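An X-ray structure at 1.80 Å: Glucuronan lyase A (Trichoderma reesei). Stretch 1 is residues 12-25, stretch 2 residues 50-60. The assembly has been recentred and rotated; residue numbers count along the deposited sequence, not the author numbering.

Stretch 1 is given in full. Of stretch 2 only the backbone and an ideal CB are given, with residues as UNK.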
# COMPACT_ATOMS: atom_id res chain seq x y z
N GLY A 12 13.71 -3.62 -11.27
CA GLY A 12 14.12 -3.30 -9.91
C GLY A 12 13.14 -3.82 -8.89
O GLY A 12 13.46 -3.89 -7.72
N TRP A 13 11.93 -4.16 -9.34
CA TRP A 13 10.95 -4.81 -8.46
C TRP A 13 11.25 -6.29 -8.47
O TRP A 13 11.62 -6.84 -9.51
CB TRP A 13 9.53 -4.60 -8.99
CG TRP A 13 9.17 -3.16 -9.06
CD1 TRP A 13 9.13 -2.37 -10.17
CD2 TRP A 13 8.78 -2.33 -7.96
NE1 TRP A 13 8.74 -1.09 -9.83
CE2 TRP A 13 8.54 -1.04 -8.47
CE3 TRP A 13 8.61 -2.55 -6.59
CZ2 TRP A 13 8.12 0.03 -7.65
CZ3 TRP A 13 8.20 -1.48 -5.77
CH2 TRP A 13 7.95 -0.21 -6.32
N ASP A 14 11.13 -6.91 -7.30
CA ASP A 14 11.39 -8.34 -7.13
C ASP A 14 10.36 -9.22 -7.81
O ASP A 14 10.69 -10.31 -8.30
CB ASP A 14 11.45 -8.65 -5.62
CG ASP A 14 12.61 -7.92 -4.92
OD1 ASP A 14 13.76 -8.08 -5.39
OD2 ASP A 14 12.39 -7.19 -3.92
N TYR A 15 9.11 -8.76 -7.84
CA TYR A 15 8.02 -9.57 -8.34
C TYR A 15 6.91 -8.65 -8.85
O TYR A 15 6.72 -7.56 -8.29
CB TYR A 15 7.49 -10.48 -7.24
CG TYR A 15 6.49 -11.51 -7.75
CD1 TYR A 15 6.91 -12.58 -8.56
CD2 TYR A 15 5.14 -11.41 -7.43
CE1 TYR A 15 5.98 -13.52 -9.03
CE2 TYR A 15 4.21 -12.33 -7.89
CZ TYR A 15 4.63 -13.37 -8.70
OH TYR A 15 3.68 -14.27 -9.13
N VAL A 16 6.25 -9.10 -9.92
CA VAL A 16 5.11 -8.41 -10.54
C VAL A 16 3.91 -9.36 -10.50
O VAL A 16 3.96 -10.44 -11.08
CB VAL A 16 5.44 -7.98 -11.97
CG1 VAL A 16 4.28 -7.20 -12.62
CG2 VAL A 16 6.72 -7.15 -11.95
N ARG A 17 2.86 -8.96 -9.80
CA ARG A 17 1.67 -9.81 -9.58
C ARG A 17 0.53 -9.24 -10.40
O ARG A 17 0.18 -8.07 -10.22
CB ARG A 17 1.33 -9.83 -8.09
CG ARG A 17 0.12 -10.68 -7.67
CD ARG A 17 -0.11 -10.67 -6.13
NE ARG A 17 1.04 -11.20 -5.41
CZ ARG A 17 2.05 -10.47 -4.92
NH1 ARG A 17 2.05 -9.11 -4.98
NH2 ARG A 17 3.08 -11.11 -4.35
N LYS A 18 0.01 -10.02 -11.35
CA LYS A 18 -1.09 -9.60 -12.21
C LYS A 18 -2.15 -10.68 -12.14
O LYS A 18 -2.27 -11.49 -13.06
CB LYS A 18 -0.67 -9.50 -13.68
CG LYS A 18 0.59 -8.73 -14.00
CD LYS A 18 1.16 -9.28 -15.31
CE LYS A 18 2.68 -9.22 -15.31
NZ LYS A 18 3.34 -10.53 -15.71
N GLU A 19 -2.91 -10.69 -11.06
CA GLU A 19 -3.88 -11.74 -10.77
C GLU A 19 -5.09 -11.67 -11.72
O GLU A 19 -5.61 -10.57 -12.03
CB GLU A 19 -4.30 -11.60 -9.31
CG GLU A 19 -4.57 -12.84 -8.57
CD GLU A 19 -4.62 -12.63 -7.06
OE1 GLU A 19 -4.62 -13.65 -6.31
OE2 GLU A 19 -4.67 -11.47 -6.60
N ASN A 20 -5.54 -12.83 -12.20
CA ASN A 20 -6.75 -12.89 -13.04
C ASN A 20 -6.59 -12.10 -14.33
O ASN A 20 -5.68 -12.36 -15.10
CB ASN A 20 -7.99 -12.47 -12.21
CG ASN A 20 -9.32 -12.76 -12.90
OD1 ASN A 20 -10.34 -12.14 -12.56
ND2 ASN A 20 -9.32 -13.66 -13.87
N GLN A 21 -7.44 -11.10 -14.58
CA GLN A 21 -7.29 -10.27 -15.77
C GLN A 21 -6.46 -8.99 -15.54
O GLN A 21 -6.40 -8.12 -16.40
CB GLN A 21 -8.65 -9.91 -16.36
CG GLN A 21 -9.34 -11.11 -17.06
CD GLN A 21 -10.65 -10.76 -17.78
OE1 GLN A 21 -10.85 -9.63 -18.26
NE2 GLN A 21 -11.55 -11.74 -17.88
N GLY A 22 -5.82 -8.89 -14.37
CA GLY A 22 -5.02 -7.68 -14.05
C GLY A 22 -3.85 -7.45 -14.99
O GLY A 22 -3.32 -8.40 -15.59
N THR A 23 -3.45 -6.19 -15.15
CA THR A 23 -2.25 -5.83 -15.91
C THR A 23 -1.35 -4.95 -15.05
O THR A 23 -1.83 -4.30 -14.12
CB THR A 23 -2.57 -5.13 -17.26
OG1 THR A 23 -3.21 -3.86 -17.05
CG2 THR A 23 -3.48 -6.02 -18.15
N VAL A 24 -0.06 -4.96 -15.36
CA VAL A 24 0.92 -4.01 -14.81
C VAL A 24 1.85 -3.75 -15.98
O VAL A 24 2.51 -4.68 -16.50
CB VAL A 24 1.76 -4.61 -13.65
CG1 VAL A 24 2.87 -3.63 -13.20
CG2 VAL A 24 0.88 -4.98 -12.43
N SER A 25 1.91 -2.51 -16.43
CA SER A 25 2.74 -2.20 -17.58
C SER A 25 3.43 -0.85 -17.44
O SER A 25 3.01 -0.03 -16.61
CB SER A 25 1.87 -2.20 -18.84
OG SER A 25 0.88 -1.21 -18.74
N UNK A 50 -11.48 -15.92 -6.62
CA UNK A 50 -10.12 -15.52 -6.19
C UNK A 50 -9.95 -14.02 -5.94
O UNK A 50 -10.93 -13.27 -5.79
CB UNK A 50 -9.10 -15.96 -7.25
N UNK A 51 -8.69 -13.56 -5.91
CA UNK A 51 -8.39 -12.17 -5.52
C UNK A 51 -7.90 -11.35 -6.69
O UNK A 51 -7.70 -11.88 -7.78
CB UNK A 51 -7.34 -12.14 -4.40
N UNK A 52 -7.77 -10.04 -6.48
CA UNK A 52 -7.61 -9.11 -7.58
C UNK A 52 -6.43 -8.17 -7.29
O UNK A 52 -6.62 -6.96 -7.14
CB UNK A 52 -8.90 -8.32 -7.81
N UNK A 53 -5.23 -8.74 -7.21
CA UNK A 53 -4.00 -7.96 -6.98
C UNK A 53 -3.33 -7.63 -8.30
O UNK A 53 -3.04 -8.52 -9.10
CB UNK A 53 -3.03 -8.72 -6.08
N UNK A 54 -3.04 -6.35 -8.52
CA UNK A 54 -2.10 -5.96 -9.59
C UNK A 54 -1.02 -5.11 -8.90
O UNK A 54 -1.23 -3.93 -8.66
CB UNK A 54 -2.79 -5.20 -10.72
N UNK A 55 0.11 -5.72 -8.55
CA UNK A 55 1.09 -5.11 -7.63
C UNK A 55 2.53 -5.37 -8.09
O UNK A 55 2.79 -6.31 -8.88
CB UNK A 55 0.89 -5.65 -6.21
N UNK A 56 3.44 -4.52 -7.62
CA UNK A 56 4.87 -4.79 -7.74
C UNK A 56 5.44 -4.84 -6.34
O UNK A 56 4.98 -4.10 -5.46
CB UNK A 56 5.58 -3.74 -8.59
N UNK A 57 6.39 -5.75 -6.11
CA UNK A 57 6.84 -6.05 -4.74
C UNK A 57 8.28 -5.61 -4.56
O UNK A 57 9.14 -5.88 -5.43
CB UNK A 57 6.70 -7.54 -4.43
N UNK A 58 8.53 -4.93 -3.45
CA UNK A 58 9.89 -4.69 -2.97
C UNK A 58 10.02 -5.52 -1.71
O UNK A 58 9.46 -5.18 -0.69
CB UNK A 58 10.17 -3.21 -2.71
N UNK A 59 10.74 -6.64 -1.80
CA UNK A 59 10.75 -7.59 -0.67
C UNK A 59 11.23 -7.05 0.67
O UNK A 59 10.69 -7.40 1.72
CB UNK A 59 11.63 -8.78 -1.04
N UNK A 60 12.21 -6.15 0.63
CA UNK A 60 12.78 -5.62 1.85
C UNK A 60 12.04 -4.36 2.31
O UNK A 60 12.55 -3.24 2.23
CB UNK A 60 14.27 -5.32 1.65

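Residues 53-58 run antiparallel to strand 15-18, so CB atoms alternate between a face carrying R17 and Y15 and one carrying V16 and K18.

Position 50 lies at the margin, its ideal CB 5.1 Å from E19 OE1, and demands little; it is G50. At 51 CA-to-CB points sideways, and many residues would fit. R51 leads its side chain away, while its backbone N and E19 OE1 are joined by a water. Position 52 points away from stretch 1, leaving the choice open. Y52 nevertheless brings its ring back, with CE1 3.7 Å from N20 OD1.

Position 53 is more telling. CA-to-CB points toward stretch 1, and the ideal CB sits 3.2 Å from E19 OE2 and 3.5 Å from R17 CD. A carboxylate so near favours a donor, such as histidine, asparagine or serine. The residue is H53: ND1 donates to E19 OE2 across a very short 2.4 Å, and H53 N donates to the same oxygen at 2.9 Å, while E19 N returns a bond to H53 O at 2.9 Å.

At 54 the CB is 3.6 Å from T23 O and 4.1 Å from V24 CG2, a confined spot suiting alanine, serine or another small residue. S54 places OG 3.4 Å from G22 CA; a CB on that glycine would lie 2.3 Å from OG, a clash.

Position 55 pairs with R17, whose NH1 is 3.8 Å from the ideal CB. The guanidinium invites an acid, though glutamine could also offer an acceptor. E55 forms a salt bridge, OE1 to R17 NH1 at 3.0 Å, weak as a hydrogen bond. The backbone is firmer: R17 N to E55 O is 2.8 Å and E55 N to R17 O 2.9 Å.

The CB at 56 is 3.6 Å from W13 CD2, with V16 nearby, so an aliphatic residue is expected: valine, isoleucine or leucine. V56 lays CG2 over the W13 ring, 3.4 Å from the six-membered ring centroid, and CG1 reaches V24 CG1 at 3.9 Å.

Position 57 again shares a face with R17, favouring aspartate, glutamate or a neutral acceptor. D57 takes both ends of the guanidinium, OD1 from NH1 of R17 at 2.9 Å and OD2 from NH2 of R17 at 2.8 Å.

Position 58 points away overall, although its CB lies near W13 CZ3; several residues would do. H58 ND1 shares a water with G12 O and D14 OD2.

At 59 the backbone matters most: the N donates to D14 OD2 at 2.7 Å, which most residues would permit. N59 brings ND2 to 3.3 Å from D14 CB. Position 60 meets open space; it is R60.

Stretch 2 50-60: GRYHSEVDHNR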
# COMPACT_ATOMS: atom_id res chain seq x y z
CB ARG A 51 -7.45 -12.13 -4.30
CG ARG A 51 -8.15 -12.56 -3.02
CD ARG A 51 -7.27 -12.49 -1.80
NE ARG A 51 -7.95 -12.90 -0.56
CZ ARG A 51 -8.09 -14.17 -0.16
NH1 ARG A 51 -7.59 -15.16 -0.91
NH2 ARG A 51 -8.70 -14.46 0.99
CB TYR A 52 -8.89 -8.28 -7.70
CG TYR A 52 -10.13 -9.00 -8.24
CD1 TYR A 52 -10.37 -9.07 -9.61
CD2 TYR A 52 -11.11 -9.52 -7.37
CE1 TYR A 52 -11.55 -9.69 -10.13
CE2 TYR A 52 -12.28 -10.13 -7.87
CZ TYR A 52 -12.48 -10.21 -9.24
OH TYR A 52 -13.65 -10.79 -9.72
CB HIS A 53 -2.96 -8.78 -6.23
CG HIS A 53 -3.33 -9.17 -4.84
ND1 HIS A 53 -4.02 -10.33 -4.55
CD2 HIS A 53 -3.02 -8.60 -3.65
CE1 HIS A 53 -4.14 -10.45 -3.24
NE2 HIS A 53 -3.54 -9.42 -2.67
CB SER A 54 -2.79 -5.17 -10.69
OG SER A 54 -3.60 -5.98 -11.51
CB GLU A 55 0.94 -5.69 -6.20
CG GLU A 55 -0.33 -5.27 -5.44
CD GLU A 55 -0.52 -6.01 -4.13
OE1 GLU A 55 -0.18 -7.24 -4.07
OE2 GLU A 55 -0.99 -5.39 -3.15
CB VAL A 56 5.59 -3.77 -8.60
CG1 VAL A 56 5.13 -3.93 -10.06
CG2 VAL A 56 5.31 -2.30 -8.07
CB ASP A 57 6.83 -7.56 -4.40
CG ASP A 57 5.45 -8.20 -4.44
OD1 ASP A 57 4.45 -7.48 -4.67
OD2 ASP A 57 5.40 -9.47 -4.30
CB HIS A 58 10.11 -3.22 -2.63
CG HIS A 58 11.43 -2.93 -1.99
ND1 HIS A 58 12.63 -3.08 -2.66
CD2 HIS A 58 11.74 -2.48 -0.75
CE1 HIS A 58 13.62 -2.74 -1.85
NE2 HIS A 58 13.12 -2.39 -0.69
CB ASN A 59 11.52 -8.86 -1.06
CG ASN A 59 10.75 -9.70 -2.05
OD1 ASN A 59 9.52 -9.65 -2.08
ND2 ASN A 59 11.47 -10.45 -2.90
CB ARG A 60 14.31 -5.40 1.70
CG ARG A 60 15.10 -6.74 1.46
CD ARG A 60 16.66 -6.61 1.54
NE ARG A 60 17.35 -7.76 0.91
CZ ARG A 60 17.80 -8.83 1.57
NH1 ARG A 60 17.64 -8.93 2.90
NH2 ARG A 60 18.42 -9.82 0.92
O HOH W 1 12.72 -4.43 -5.12
O HOH W 2 14.00 -6.12 -1.85
O HOH W 3 -6.40 -15.55 -5.97
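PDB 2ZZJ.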